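Local coordinates for Lin0012 protein (Listeria innocua, PDB 3K17) that probably catalyses the ATP-dependent phosphorylation of phosphomevalonate in the mevalonate pathway, as a kinase of the GHMP family, at residues 122-127 with 150-155; 126-131 with 166-171. All blocks are in the same frame, centred on the assembly; numbering follows the deposited sequence.

Overall arrangement
After the first strands, helix 76-91 and strand 99-105, the chain enters helix 119-135, and both contacts start from it. Contact 1 joins its early turns, 122-127, to residues 150-155 of the next helix, 141-156, closing a loop of 22 residues that is mostly helical. Contact 2 starts a turn later, at 126-131, and reaches 166-171 at the end of helix 162-169, closing 34 residues. The segments share Ala126 and Val127, and the two loops cross rather than nest, contact 2 starting inside the span of contact 1 and ending beyond it. Where they meet, Val125 packs on the backbone of Met168. Together they tie helix 119-135 to the two helices that follow it, beside the mixed sheet.

Contact 1. Residues 122-127 with 150-155; sequences AATVAV and LSHLVV
Just after the glycine-rich GLGSS loop of the GHMP kinases, near the start of helix 119-135, Thr124 faces Ser151 and His152 of helix 141-156. The two helices come close here, with Thr124 CA 6.9 Å from His152 CA, and the threonine divides its two branches between the facing residues. Its methyl, CG2, points away from its own backbone N and lies 4.0 Å from Ser151 OG. Its hydroxyl, OG1, turns the other way to the imidazole edge, near the ring plane and 3.8 Å from His152 CD2. No direct hydrogen bond spans the gap. A water does so instead, donating to Thr124 OG1 at 2.9 Å and lying 2.6 Å from Ser151 OG. The serine hydroxyl reaches it because OG is anti to the backbone N (chi1 179°). The loop and the helix it leads into normally cradle the ATP phosphates in this family, and Ser120, from that region, links both sides of the contact, its carbonyl hydrogen-bonded to Thr124 OG1 and its hydroxyl to His152 NE2. The second of these bonds, with stacking of the imidazole on Phe77 of helix 76-91, fixes the rotation of the ring. Farther round helix 141-156, Val154 meets Lys184 of a second subunit.

Contact 2. Residues 126-131 with 166-171; sequences AVINAL and SCMYGG
Met168, modelled as selenomethionine, brings its selenium up to the end of the Asn129 carboxamide. SE is almost equally far from the two ends of the amide, 3.7 Å from Asn129 ND2 and 3.8 Å from Asn129 OD1, and lies beyond this N and O end, tilted out of the amide plane. An extended first torsion (chi1 176°) and a bend at the next (chi2 70°) put SE there, and a further bend about the CG-SE bond turns the terminal methyl toward Ile128, the residue before Asn129 on helix 119-135, with Met168 CE 4.4 Å from Ile128 CG2. A water adds a polar link beside this packing: it accepts from Asn129 ND2 at 3.1 Å and donates to Met168 O at 2.8 Å. Asn129 OD1 is hydrogen-bonded to Lys144 NZ from helix 141-156, and with its nitrogen held by the water and its oxygen by the lysine, the buried carboxamide has its flip settled. Lys144 and Met141 of that helix also pack on Met168, while Ile11 of strand 7-18 touches Asn129. Beyond Met168 the helix ends at Tyr169, Gly170 turns the chain with a positive phi of 71°, and Gly171 makes backbone hydrogen bonds to Ala34 and Gly352. This passage from helix 162-169 through paired glycines into strand 172-176 belongs to the N-terminal part of the GHMP kinase fold, where helices pack on a mixed sheet.

Contact 1. Residues 122-127 with 150-155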
loop_
_atom_site.group_PDB
_atom_site.type_symbol
_atom_site.label_atom_id
_atom_site.label_comp_id
_atom_site.label_asym_id
_atom_site.label_seq_id
_atom_site.Cartn_x
_atom_site.Cartn_y
_atom_site.Cartn_z
ATOM N N ALA A 122 30.485 -16.233 -6.214
ATOM C CA ALA A 122 30.695 -17.390 -7.078
ATOM C C ALA A 122 29.548 -17.602 -8.056
ATOM O O ALA A 122 29.763 -17.941 -9.228
ATOM C CB ALA A 122 30.911 -18.638 -6.237
ATOM N N ALA A 123 28.324 -17.401 -7.583
ATOM C CA ALA A 123 27.161 -17.571 -8.443
ATOM C C ALA A 123 27.174 -16.498 -9.528
ATOM O O ALA A 123 26.922 -16.772 -10.707
ATOM C CB ALA A 123 25.872 -17.474 -7.609
ATOM N N THR A 124 27.455 -15.267 -9.121
ATOM C CA THR A 124 27.512 -14.159 -10.064
ATOM C C THR A 124 28.553 -14.456 -11.163
ATOM O O THR A 124 28.280 -14.322 -12.359
ATOM C CB THR A 124 27.897 -12.857 -9.341
ATOM O OG1 THR A 124 26.909 -12.556 -8.350
ATOM C CG2 THR A 124 27.977 -11.698 -10.326
ATOM N N VAL A 125 29.742 -14.862 -10.743
ATOM C CA VAL A 125 30.827 -15.170 -11.680
ATOM C C VAL A 125 30.470 -16.343 -12.597
ATOM O O VAL A 125 30.846 -16.349 -13.768
ATOM C CB VAL A 125 32.147 -15.468 -10.910
ATOM C CG1 VAL A 125 33.215 -16.044 -11.845
ATOM C CG2 VAL A 125 32.668 -14.172 -10.280
ATOM N N ALA A 126 29.733 -17.324 -12.077
ATOM C CA ALA A 126 29.335 -18.474 -12.877
ATOM C C ALA A 126 28.395 -18.033 -14.004
ATOM O O ALA A 126 28.529 -18.477 -15.152
ATOM C CB ALA A 126 28.653 -19.535 -11.995
ATOM N N VAL A 127 27.447 -17.156 -13.679
ATOM C CA VAL A 127 26.515 -16.665 -14.680
ATOM C C VAL A 127 27.256 -15.868 -15.765
ATOM O O VAL A 127 27.053 -16.097 -16.963
ATOM C CB VAL A 127 25.425 -15.767 -14.031
ATOM C CG1 VAL A 127 24.627 -15.023 -15.113
ATOM C CG2 VAL A 127 24.484 -16.637 -13.178
ATOM N N LEU A 150 30.101 -5.024 -11.072
ATOM C CA LEU A 150 29.003 -4.057 -11.104
ATOM C C LEU A 150 27.732 -4.748 -10.624
ATOM O O LEU A 150 26.983 -4.201 -9.826
ATOM C CB LEU A 150 28.767 -3.534 -12.523
ATOM C CG LEU A 150 29.776 -2.539 -13.105
ATOM C CD1 LEU A 150 29.382 -2.165 -14.528
ATOM C CD2 LEU A 150 29.817 -1.297 -12.226
ATOM N N SER A 151 27.497 -5.954 -11.131
ATOM C CA SER A 151 26.314 -6.725 -10.761
ATOM C C SER A 151 26.248 -6.938 -9.254
ATOM O O SER A 151 25.264 -6.585 -8.602
ATOM C CB SER A 151 26.332 -8.093 -11.460
ATOM O OG SER A 151 25.202 -8.881 -11.098
ATOM N N HIS A 152 27.316 -7.505 -8.707
ATOM C CA HIS A 152 27.377 -7.818 -7.293
ATOM C C HIS A 152 27.334 -6.615 -6.354
ATOM O O HIS A 152 26.700 -6.677 -5.304
ATOM C CB HIS A 152 28.623 -8.664 -7.007
ATOM C CG HIS A 152 28.597 -9.351 -5.676
ATOM N ND1 HIS A 152 28.935 -8.715 -4.500
ATOM C CD2 HIS A 152 28.255 -10.617 -5.335
ATOM C CE1 HIS A 152 28.805 -9.560 -3.491
ATOM N NE2 HIS A 152 28.392 -10.721 -3.970
ATOM N N LEU A 153 27.981 -5.517 -6.725
ATOM C CA LEU A 153 27.987 -4.361 -5.838
ATOM C C LEU A 153 26.620 -3.681 -5.717
ATOM O O LEU A 153 26.241 -3.266 -4.627
ATOM C CB LEU A 153 29.074 -3.362 -6.259
ATOM C CG LEU A 153 28.895 -2.325 -7.362
ATOM C CD1 LEU A 153 28.023 -1.179 -6.858
ATOM C CD2 LEU A 153 30.279 -1.790 -7.761
ATOM N N VAL A 154 25.856 -3.569 -6.799
ATOM C CA VAL A 154 24.550 -2.937 -6.630
ATOM C C VAL A 154 23.574 -3.859 -5.885
ATOM O O VAL A 154 22.646 -3.384 -5.233
ATOM C CB VAL A 154 23.931 -2.471 -7.979
ATOM C CG1 VAL A 154 24.867 -1.454 -8.644
ATOM C CG2 VAL A 154 23.669 -3.652 -8.889
ATOM N N VAL A 155 23.775 -5.175 -5.960
ATOM C CA VAL A 155 22.873 -6.076 -5.234
ATOM C C VAL A 155 23.273 -6.136 -3.756
ATOM O O VAL A 155 22.438 -5.994 -2.866
ATOM C CB VAL A 155 22.882 -7.502 -5.812
ATOM C CG1 VAL A 155 22.031 -8.420 -4.932
ATOM C CG2 VAL A 155 22.331 -7.485 -7.230
HETATM O O HOH W 1 25.164 -10.377 -8.948
#

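Contact 2. Residues 126-131 with 166-171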
loop_
_atom_site.group_PDB
_atom_site.type_symbol
_atom_site.label_atom_id
_atom_site.label_comp_id
_atom_site.label_asym_id
_atom_site.label_seq_id
_atom_site.Cartn_x
_atom_site.Cartn_y
_atom_site.Cartn_z
ATOM N N ALA A 126 29.733 -17.324 -12.077
ATOM C CA ALA A 126 29.335 -18.474 -12.877
ATOM C C ALA A 126 28.395 -18.033 -14.004
ATOM O O ALA A 126 28.529 -18.477 -15.152
ATOM C CB ALA A 126 28.653 -19.535 -11.995
ATOM N N VAL A 127 27.447 -17.156 -13.679
ATOM C CA VAL A 127 26.515 -16.665 -14.680
ATOM C C VAL A 127 27.256 -15.868 -15.765
ATOM O O VAL A 127 27.053 -16.097 -16.963
ATOM C CB VAL A 127 25.425 -15.767 -14.031
ATOM C CG1 VAL A 127 24.627 -15.023 -15.113
ATOM C CG2 VAL A 127 24.484 -16.637 -13.178
ATOM N N ILE A 128 28.117 -14.944 -15.349
ATOM C CA ILE A 128 28.845 -14.129 -16.320
ATOM C C ILE A 128 29.701 -15.017 -17.223
ATOM O O ILE A 128 29.675 -14.873 -18.447
ATOM C CB ILE A 128 29.738 -13.073 -15.619
ATOM C CG1 ILE A 128 28.860 -12.087 -14.824
ATOM C CG2 ILE A 128 30.608 -12.333 -16.660
ATOM C CD1 ILE A 128 27.816 -11.352 -15.651
ATOM N N ASN A 129 30.452 -15.936 -16.627
ATOM C CA ASN A 129 31.290 -16.826 -17.421
ATOM C C ASN A 129 30.488 -17.702 -18.358
ATOM O O ASN A 129 30.872 -17.885 -19.515
ATOM C CB ASN A 129 32.160 -17.709 -16.536
ATOM C CG ASN A 129 33.509 -17.090 -16.267
ATOM O OD1 ASN A 129 34.002 -16.305 -17.068
ATOM N ND2 ASN A 129 34.121 -17.450 -15.152
ATOM N N ALA A 130 29.377 -18.242 -17.869
ATOM C CA ALA A 130 28.537 -19.097 -18.698
ATOM C C ALA A 130 27.947 -18.362 -19.904
ATOM O O ALA A 130 27.937 -18.894 -21.007
ATOM C CB ALA A 130 27.412 -19.705 -17.862
ATOM N N LEU A 131 27.454 -17.144 -19.706
ATOM C CA LEU A 131 26.852 -16.401 -20.811
ATOM C C LEU A 131 27.886 -15.837 -21.777
ATOM O O LEU A 131 27.621 -15.731 -22.976
ATOM C CB LEU A 131 25.947 -15.273 -20.289
ATOM C CG LEU A 131 24.653 -15.749 -19.597
ATOM C CD1 LEU A 131 23.912 -14.580 -18.976
ATOM C CD2 LEU A 131 23.772 -16.458 -20.609
ATOM N N SER A 166 38.514 -13.127 -6.818
ATOM C CA SER A 166 39.045 -14.434 -6.485
ATOM C C SER A 166 38.301 -15.557 -7.194
ATOM O O SER A 166 38.927 -16.478 -7.714
ATOM C CB SER A 166 39.005 -14.636 -4.968
ATOM O OG SER A 166 39.466 -15.928 -4.623
ATOM N N CYS A 167 36.966 -15.490 -7.216
ATOM C CA CYS A 167 36.168 -16.523 -7.882
ATOM C C CYS A 167 36.415 -16.528 -9.396
ATOM O O CYS A 167 36.470 -17.585 -10.026
ATOM C CB CYS A 167 34.676 -16.298 -7.606
ATOM S SG CYS A 167 34.246 -16.504 -5.855
HETATM N N MSE A 168 36.574 -15.341 -9.964
HETATM C CA MSE A 168 36.811 -15.188 -11.400
HETATM C C MSE A 168 38.211 -15.647 -11.843
HETATM O O MSE A 168 38.350 -16.381 -12.821
HETATM C CB MSE A 168 36.607 -13.720 -11.784
HETATM C CG MSE A 168 36.906 -13.368 -13.232
HETATM SE SE MSE A 168 35.609 -14.112 -14.445
HETATM C CE MSE A 168 34.162 -12.842 -14.113
ATOM N N TYR A 169 39.232 -15.222 -11.105
ATOM C CA TYR A 169 40.628 -15.528 -11.434
ATOM C C TYR A 169 41.182 -16.856 -10.935
ATOM O O TYR A 169 42.107 -17.403 -11.536
ATOM C CB TYR A 169 41.541 -14.396 -10.937
ATOM C CG TYR A 169 41.470 -13.147 -11.781
ATOM C CD1 TYR A 169 40.278 -12.439 -11.913
ATOM C CD2 TYR A 169 42.583 -12.705 -12.496
ATOM C CE1 TYR A 169 40.190 -11.325 -12.744
ATOM C CE2 TYR A 169 42.508 -11.594 -13.327
ATOM C CZ TYR A 169 41.314 -10.911 -13.451
ATOM O OH TYR A 169 41.229 -9.831 -14.298
ATOM N N GLY A 170 40.623 -17.383 -9.849
ATOM C CA GLY A 170 41.135 -18.632 -9.309
ATOM C C GLY A 170 42.503 -18.400 -8.677
ATOM O O GLY A 170 42.965 -17.261 -8.571
ATOM N N GLY A 171 43.147 -19.478 -8.244
ATOM C CA GLY A 171 44.457 -19.367 -7.625
ATOM C C GLY A 171 44.538 -18.388 -6.469
ATOM O O GLY A 171 43.555 -18.158 -5.757
HETATM O O HOH W 2 37.147 -17.054 -15.268
#